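Local coordinates for protein 3-hydroxyisobutyrate dehydrogenase (Salmonella typhimurium, PDB 3G0O) that probably catalyses the oxidation of L-threonate to 2-dehydro-L-erythronate, using NAD(+) in preference to NADP(+), at residues Ser240-Phe245 with Asn271-Ala276; Lys247-Val252 with Ser267-Met272. All coordinates share one frame; numbering follows the deposited sequence.

Contact 1: Ser240-Phe245 with Asn271-Ala276; sequences SAVDIF and NMFTSA
V242 faces F273 and A276 from a turn closed by the backbone hydrogen bond from I244 N to A241 O, 2.9 Å long. The turn belongs to the start region of helix 242-258 of the helical C-terminal domain, where this helix packs against helix 264-281. No hydrogen bond crosses between the two segments, so the evidence for their association is apolar. At its centre lies a CH-pi contact: F245 CB sits 3.9 Å from the centroid of the F273 ring and only 4° off the ring normal, and its distances to the six ring carbons are almost equal. It is therefore the methylene of F245, not its ring, that covers this face. The two aromatic planes are near parallel at 25°, but with centroids 5.5 Å apart they are slid past one another and barely overlap, which rules out a full stack. The F245 side chain also packs on Q183, A186 and I190 of helix 174-202. It lies about 5 Å from the bound L(+)-tartaric acid and about 8 Å from the side chain of K179, the predicted active-site residue. Beyond the hydrophobic contact, a hydrogen bond between S277 OG and D243 OD1 also ties the two helices together. V242 meets the edge of the F273 ring. Its first torsion sets CG1 anti to the backbone N (chi1 160°), and this methyl lies near the ring plane, 4.1 Å from F273 CD1. The same CG1 is also 4.1 Å from A276 CB, and it comes closest, at 3.6 Å, to the carbonyl oxygen F273 O.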
ATOM      1  N   SER A 240      -3.649 -17.720  -0.532  1.00 21.12           N
ATOM      2  CA  SER A 240      -2.286 -17.729  -1.049  1.00 21.09           C
ATOM      3  C   SER A 240      -1.454 -18.019   0.206  1.00 19.02           C
ATOM      4  O   SER A 240      -1.496 -17.256   1.169  1.00 18.71           O
ATOM      5  CB  SER A 240      -1.923 -16.367  -1.637  1.00 24.35           C
ATOM      6  OG  SER A 240      -0.711 -16.458  -2.365  1.00 27.71           O
ATOM      7  N   ALA A 241      -0.711 -19.123   0.189  1.00 17.55           N
ATOM      8  CA  ALA A 241       0.064 -19.562   1.349  1.00 17.58           C
ATOM      9  C   ALA A 241       1.333 -18.812   1.740  1.00 15.97           C
ATOM     10  O   ALA A 241       1.978 -18.155   0.922  1.00 15.76           O
ATOM     11  CB  ALA A 241       0.392 -21.041   1.203  1.00 17.45           C
ATOM     12  N   VAL A 242       1.672 -18.935   3.019  1.00 15.64           N
ATOM     13  CA  VAL A 242       2.875 -18.336   3.578  1.00 15.76           C
ATOM     14  C   VAL A 242       4.076 -18.786   2.753  1.00 15.19           C
ATOM     15  O   VAL A 242       4.927 -17.973   2.378  1.00 17.10           O
ATOM     16  CB  VAL A 242       3.077 -18.781   5.051  1.00 15.30           C
ATOM     17  CG1 VAL A 242       4.536 -18.595   5.480  1.00 14.70           C
ATOM     18  CG2 VAL A 242       2.155 -17.985   5.955  1.00 16.56           C
ATOM     19  N   ASP A 243       4.136 -20.082   2.462  1.00 17.66           N
ATOM     20  CA  ASP A 243       5.243 -20.635   1.689  1.00 16.42           C
ATOM     21  C   ASP A 243       5.413 -20.018   0.301  1.00 16.65           C
ATOM     22  O   ASP A 243       6.487 -20.119  -0.291  1.00 15.88           O
ATOM     23  CB  ASP A 243       5.110 -22.160   1.574  1.00 19.07           C
ATOM     24  CG  ASP A 243       5.484 -22.871   2.863  1.00 19.70           C
ATOM     25  OD1 ASP A 243       6.204 -22.263   3.686  1.00 21.07           O
ATOM     26  OD2 ASP A 243       5.075 -24.039   3.048  1.00 20.31           O
ATOM     27  N   ILE A 244       4.370 -19.369  -0.214  1.00 15.88           N
ATOM     28  CA  ILE A 244       4.475 -18.734  -1.524  1.00 16.64           C
ATOM     29  C   ILE A 244       5.455 -17.572  -1.432  1.00 17.26           C
ATOM     30  O   ILE A 244       6.285 -17.381  -2.321  1.00 16.75           O
ATOM     31  CB  ILE A 244       3.122 -18.174  -2.024  1.00 17.76           C
ATOM     32  CG1 ILE A 244       2.145 -19.319  -2.307  1.00 18.52           C
ATOM     33  CG2 ILE A 244       3.338 -17.354  -3.304  1.00 18.97           C
ATOM     34  CD1 ILE A 244       2.565 -20.221  -3.447  1.00 21.21           C
ATOM     35  N   PHE A 245       5.355 -16.789  -0.363  1.00 14.37           N
ATOM     36  CA  PHE A 245       6.261 -15.665  -0.216  1.00 14.48           C
ATOM     37  C   PHE A 245       7.641 -16.054   0.281  1.00 14.03           C
ATOM     38  O   PHE A 245       8.602 -15.312   0.083  1.00 13.20           O
ATOM     39  CB  PHE A 245       5.631 -14.565   0.635  1.00 13.71           C
ATOM     40  CG  PHE A 245       4.728 -13.678  -0.159  1.00 16.11           C
ATOM     41  CD1 PHE A 245       3.356 -13.899  -0.188  1.00 17.19           C
ATOM     42  CD2 PHE A 245       5.267 -12.693  -0.980  1.00 16.74           C
ATOM     43  CE1 PHE A 245       2.531 -13.153  -1.029  1.00 19.01           C
ATOM     44  CE2 PHE A 245       4.455 -11.944  -1.824  1.00 18.09           C
ATOM     45  CZ  PHE A 245       3.082 -12.176  -1.848  1.00 18.59           C
ATOM     46  N   ASN A 271      12.751 -13.249   6.255  1.00 10.73           N
ATOM     47  CA  ASN A 271      12.997 -13.903   7.537  1.00 11.55           C
ATOM     48  C   ASN A 271      11.697 -14.117   8.301  1.00 11.79           C
ATOM     49  O   ASN A 271      11.521 -15.142   8.958  1.00 12.95           O
ATOM     50  CB  ASN A 271      13.956 -13.083   8.400  1.00 10.79           C
ATOM     51  CG  ASN A 271      15.387 -13.195   7.939  1.00 10.92           C
ATOM     52  OD1 ASN A 271      15.805 -14.230   7.422  1.00 14.30           O
ATOM     53  ND2 ASN A 271      16.156 -12.139   8.141  1.00 13.23           N
HETATM   54  N   MSE A 272      10.789 -13.149   8.216  1.00  9.71           N
HETATM   55  CA  MSE A 272       9.510 -13.280   8.914  1.00 11.57           C
HETATM   56  C   MSE A 272       8.663 -14.419   8.347  1.00 10.95           C
HETATM   57  O   MSE A 272       8.148 -15.246   9.097  1.00 11.05           O
HETATM   58  CB  MSE A 272       8.734 -11.962   8.852  1.00 12.51           C
HETATM   59  CG  MSE A 272       9.380 -10.860   9.675  1.00 14.71           C
HETATM   60 SE   MSE A 272       8.673  -9.100   9.278  1.00 24.63          SE
HETATM   61  CE  MSE A 272       6.934  -9.269  10.128  1.00 21.07           C
ATOM     62  N   PHE A 273       8.523 -14.469   7.028  1.00 11.09           N
ATOM     63  CA  PHE A 273       7.743 -15.537   6.419  1.00 11.41           C
ATOM     64  C   PHE A 273       8.422 -16.882   6.657  1.00 11.33           C
ATOM     65  O   PHE A 273       7.755 -17.892   6.859  1.00 10.38           O
ATOM     66  CB  PHE A 273       7.560 -15.289   4.921  1.00 10.69           C
ATOM     67  CG  PHE A 273       6.499 -14.271   4.600  1.00 10.54           C
ATOM     68  CD1 PHE A 273       5.148 -14.581   4.752  1.00 12.94           C
ATOM     69  CD2 PHE A 273       6.845 -13.005   4.140  1.00 11.49           C
ATOM     70  CE1 PHE A 273       4.157 -13.641   4.446  1.00 12.31           C
ATOM     71  CE2 PHE A 273       5.863 -12.059   3.831  1.00 11.52           C
ATOM     72  CZ  PHE A 273       4.517 -12.380   3.984  1.00 11.48           C
ATOM     73  N   THR A 274       9.752 -16.893   6.643  1.00 12.71           N
ATOM     74  CA  THR A 274      10.483 -18.135   6.876  1.00 13.25           C
ATOM     75  C   THR A 274      10.219 -18.626   8.305  1.00 13.93           C
ATOM     76  O   THR A 274      10.037 -19.830   8.540  1.00 14.71           O
ATOM     77  CB  THR A 274      12.001 -17.936   6.639  1.00 11.31           C
ATOM     78  OG1 THR A 274      12.224 -17.630   5.254  1.00 11.85           O
ATOM     79  CG2 THR A 274      12.776 -19.215   6.998  1.00 11.97           C
ATOM     80  N   SER A 275      10.184 -17.694   9.256  1.00 15.06           N
ATOM     81  CA  SER A 275       9.908 -18.052  10.648  1.00 14.77           C
ATOM     82  C   SER A 275       8.492 -18.607  10.775  1.00 15.22           C
ATOM     83  O   SER A 275       8.261 -19.578  11.491  1.00 15.82           O
ATOM     84  CB  SER A 275      10.041 -16.836  11.570  1.00 15.26           C
ATOM     85  OG  SER A 275      11.393 -16.449  11.734  1.00 19.60           O
ATOM     86  N   ALA A 276       7.545 -17.982  10.081  1.00 13.15           N
ATOM     87  CA  ALA A 276       6.159 -18.427  10.126  1.00 14.73           C
ATOM     88  C   ALA A 276       6.054 -19.849   9.583  1.00 13.80           C
ATOM     89  O   ALA A 276       5.297 -20.666  10.104  1.00 14.24           O
ATOM     90  CB  ALA A 276       5.281 -17.485   9.318  1.00 13.13           C
TER

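Contact 2: Lys247-Val252 with Ser267-Met272; sequences KDLGLV and STALNM
L249 meets A269 and L270 where two neighbouring helices run side by side, their segment axes 9.2 Å apart at closest approach and 149° apart in direction. The tight part lies at L249, the residue whose CA is nearest to that of L270. With CG anti to its carbonyl carbon (chi1 -73°), L249 extends CD1 to the opposite backbone, where this methyl touches A269 CB and L270 N, each at 3.7 Å. Closer to the main chain, L249 CB and L270 CB meet at 3.9 Å, so the two leucines touch at their roots as well as through a branch. L270 replies with its own fork. Its CD1 also reaches L249 CB, and L270 CD1 lies 4.1 Å from the backbone nitrogen G250 N. The other methyl, L270 CD2, is 4.0 Å from L249 O. This second half is looser and closer to solvent, since L270 and G250 are both partly exposed whereas L249 and A269 are buried. Charge is kept off the interface: K247 NZ turns back to D248 OD1 in a 2.8 Å salt bridge, on the syn side but 35° out of the carboxylate plane, and D248 OD2 takes a hydrogen bond from Q183 of helix 174-202. On helix 264-281, T268 and M272 pack against T268 and L265 of the second subunit. The near-antiparallel, apolar pairing of consecutive helices is that of a helical hairpin, here within the C-terminal domain.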
ATOM      1  N   LYS A 247       9.084 -18.490  -0.937  1.00 14.67           N
ATOM      2  CA  LYS A 247       9.643 -18.752  -2.252  1.00 16.34           C
ATOM      3  C   LYS A 247       9.903 -17.460  -3.023  1.00 14.50           C
ATOM      4  O   LYS A 247      11.011 -17.230  -3.495  1.00 13.53           O
ATOM      5  CB  LYS A 247       8.692 -19.648  -3.055  1.00 19.00           C
ATOM      6  CG  LYS A 247       8.991 -19.721  -4.546  1.00 24.38           C
ATOM      7  CD  LYS A 247       8.046 -20.690  -5.250  1.00 29.69           C
ATOM      8  CE  LYS A 247       6.579 -20.302  -5.056  1.00 32.00           C
ATOM      9  NZ  LYS A 247       6.218 -19.038  -5.763  1.00 30.59           N
ATOM     10  N   ASP A 248       8.883 -16.613  -3.137  1.00 13.07           N
ATOM     11  CA  ASP A 248       9.016 -15.370  -3.884  1.00 12.97           C
ATOM     12  C   ASP A 248      10.056 -14.404  -3.335  1.00 13.09           C
ATOM     13  O   ASP A 248      10.837 -13.845  -4.097  1.00 11.70           O
ATOM     14  CB  ASP A 248       7.658 -14.665  -4.002  1.00 13.32           C
ATOM     15  CG  ASP A 248       6.734 -15.349  -5.000  1.00 15.99           C
ATOM     16  OD1 ASP A 248       7.115 -16.413  -5.542  1.00 16.95           O
ATOM     17  OD2 ASP A 248       5.628 -14.819  -5.242  1.00 18.38           O
ATOM     18  N   LEU A 249      10.066 -14.200  -2.021  1.00 12.62           N
ATOM     19  CA  LEU A 249      11.041 -13.299  -1.430  1.00 14.06           C
ATOM     20  C   LEU A 249      12.430 -13.932  -1.517  1.00 13.26           C
ATOM     21  O   LEU A 249      13.446 -13.242  -1.423  1.00 13.65           O
ATOM     22  CB  LEU A 249      10.664 -12.978   0.018  1.00 10.96           C
ATOM     23  CG  LEU A 249       9.465 -12.024   0.146  1.00 13.37           C
ATOM     24  CD1 LEU A 249       9.054 -11.904   1.604  1.00 14.56           C
ATOM     25  CD2 LEU A 249       9.816 -10.660  -0.429  1.00 15.35           C
ATOM     26  N   GLY A 250      12.463 -15.247  -1.696  1.00 12.44           N
ATOM     27  CA  GLY A 250      13.735 -15.928  -1.847  1.00 14.22           C
ATOM     28  C   GLY A 250      14.278 -15.570  -3.222  1.00 14.18           C
ATOM     29  O   GLY A 250      15.475 -15.335  -3.395  1.00 15.85           O
ATOM     30  N   LEU A 251      13.384 -15.520  -4.207  1.00 14.26           N
ATOM     31  CA  LEU A 251      13.771 -15.176  -5.568  1.00 14.88           C
ATOM     32  C   LEU A 251      14.228 -13.715  -5.615  1.00 14.14           C
ATOM     33  O   LEU A 251      15.167 -13.368  -6.337  1.00 13.74           O
ATOM     34  CB  LEU A 251      12.598 -15.405  -6.522  1.00 17.34           C
ATOM     35  CG  LEU A 251      12.827 -15.125  -8.008  1.00 22.37           C
ATOM     36  CD1 LEU A 251      14.089 -15.828  -8.490  1.00 24.09           C
ATOM     37  CD2 LEU A 251      11.612 -15.604  -8.795  1.00 23.37           C
ATOM     38  N   VAL A 252      13.560 -12.863  -4.845  1.00 12.19           N
ATOM     39  CA  VAL A 252      13.936 -11.455  -4.772  1.00 11.93           C
ATOM     40  C   VAL A 252      15.359 -11.375  -4.201  1.00 13.98           C
ATOM     41  O   VAL A 252      16.215 -10.656  -4.722  1.00  9.37           O
ATOM     42  CB  VAL A 252      12.961 -10.660  -3.861  1.00 11.88           C
ATOM     43  CG1 VAL A 252      13.557  -9.313  -3.493  1.00 11.63           C
ATOM     44  CG2 VAL A 252      11.627 -10.449  -4.580  1.00 12.44           C
ATOM     45  N   SER A 267      14.765  -8.467   3.047  1.00 11.04           N
ATOM     46  CA  SER A 267      15.460  -9.548   3.741  1.00 10.69           C
ATOM     47  C   SER A 267      14.746  -9.799   5.066  1.00 11.26           C
ATOM     48  O   SER A 267      14.648 -10.938   5.526  1.00 11.52           O
ATOM     49  CB  SER A 267      16.941  -9.197   3.984  1.00 13.30           C
ATOM     50  OG  SER A 267      17.097  -8.125   4.897  1.00 13.91           O
ATOM     51  N   THR A 268      14.224  -8.734   5.664  1.00  9.68           N
ATOM     52  CA  THR A 268      13.504  -8.857   6.928  1.00 11.57           C
ATOM     53  C   THR A 268      12.196  -9.612   6.696  1.00 13.17           C
ATOM     54  O   THR A 268      11.862 -10.524   7.443  1.00 10.20           O
ATOM     55  CB  THR A 268      13.191  -7.467   7.536  1.00 14.57           C
ATOM     56  OG1 THR A 268      14.422  -6.791   7.822  1.00 16.66           O
ATOM     57  CG2 THR A 268      12.377  -7.608   8.834  1.00 14.60           C
ATOM     58  N   ALA A 269      11.464  -9.236   5.651  1.00 11.12           N
ATOM     59  CA  ALA A 269      10.199  -9.899   5.347  1.00 12.44           C
ATOM     60  C   ALA A 269      10.428 -11.385   5.058  1.00 12.19           C
ATOM     61  O   ALA A 269       9.646 -12.233   5.486  1.00 10.63           O
ATOM     62  CB  ALA A 269       9.529  -9.224   4.152  1.00 10.09           C
ATOM     63  N   LEU A 270      11.496 -11.697   4.328  1.00  9.83           N
ATOM     64  CA  LEU A 270      11.792 -13.094   4.024  1.00 11.12           C
ATOM     65  C   LEU A 270      12.010 -13.851   5.330  1.00 11.28           C
ATOM     66  O   LEU A 270      11.506 -14.962   5.505  1.00  9.92           O
ATOM     67  CB  LEU A 270      13.037 -13.222   3.128  1.00 10.26           C
ATOM     68  CG  LEU A 270      13.572 -14.652   2.960  1.00 11.55           C
ATOM     69  CD1 LEU A 270      12.487 -15.552   2.390  1.00 11.30           C
ATOM     70  CD2 LEU A 270      14.801 -14.642   2.043  1.00 12.71           C
ATOM     71  N   ASN A 271      12.751 -13.249   6.255  1.00 10.73           N
ATOM     72  CA  ASN A 271      12.997 -13.903   7.537  1.00 11.55           C
ATOM     73  C   ASN A 271      11.697 -14.117   8.301  1.00 11.79           C
ATOM     74  O   ASN A 271      11.521 -15.142   8.958  1.00 12.95           O
ATOM     75  CB  ASN A 271      13.956 -13.083   8.400  1.00 10.79           C
ATOM     76  CG  ASN A 271      15.387 -13.195   7.939  1.00 10.92           C
ATOM     77  OD1 ASN A 271      15.805 -14.230   7.422  1.00 14.30           O
ATOM     78  ND2 ASN A 271      16.156 -12.139   8.141  1.00 13.23           N
HETATM   79  N   MSE A 272      10.789 -13.149   8.216  1.00  9.71           N
HETATM   80  CA  MSE A 272       9.510 -13.280   8.914  1.00 11.57           C
HETATM   81  C   MSE A 272       8.663 -14.419   8.347  1.00 10.95           C
HETATM   82  O   MSE A 272       8.148 -15.246   9.097  1.00 11.05           O
HETATM   83  CB  MSE A 272       8.734 -11.962   8.852  1.00 12.51           C
HETATM   84  CG  MSE A 272       9.380 -10.860   9.675  1.00 14.71           C
HETATM   85 SE   MSE A 272       8.673  -9.100   9.278  1.00 24.63          SE
HETATM   86  CE  MSE A 272       6.934  -9.269  10.128  1.00 21.07           C
TER

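In the fold
Both contacts join helix 242-258 to helix 264-281, and their centres lie 8 Å apart, so they form successive parts of one interface that shares N271 and M272. They merge where F273 CD2 touches L249 CD1 at 3.5 Å. Both lie against helix 174-202. Contact 1 is the more buried: all four touching residues are enclosed, its chemistry centres on the F273 ring, with aliphatic contacts at its edge, and it is nearer the tartaric acid. Contact 2 is aliphatic and only partly buried, the L249 side chain about 12 Å from that ligand. The second subunit reaches M272 in both and additionally T268 in contact 2, on helix 264-281.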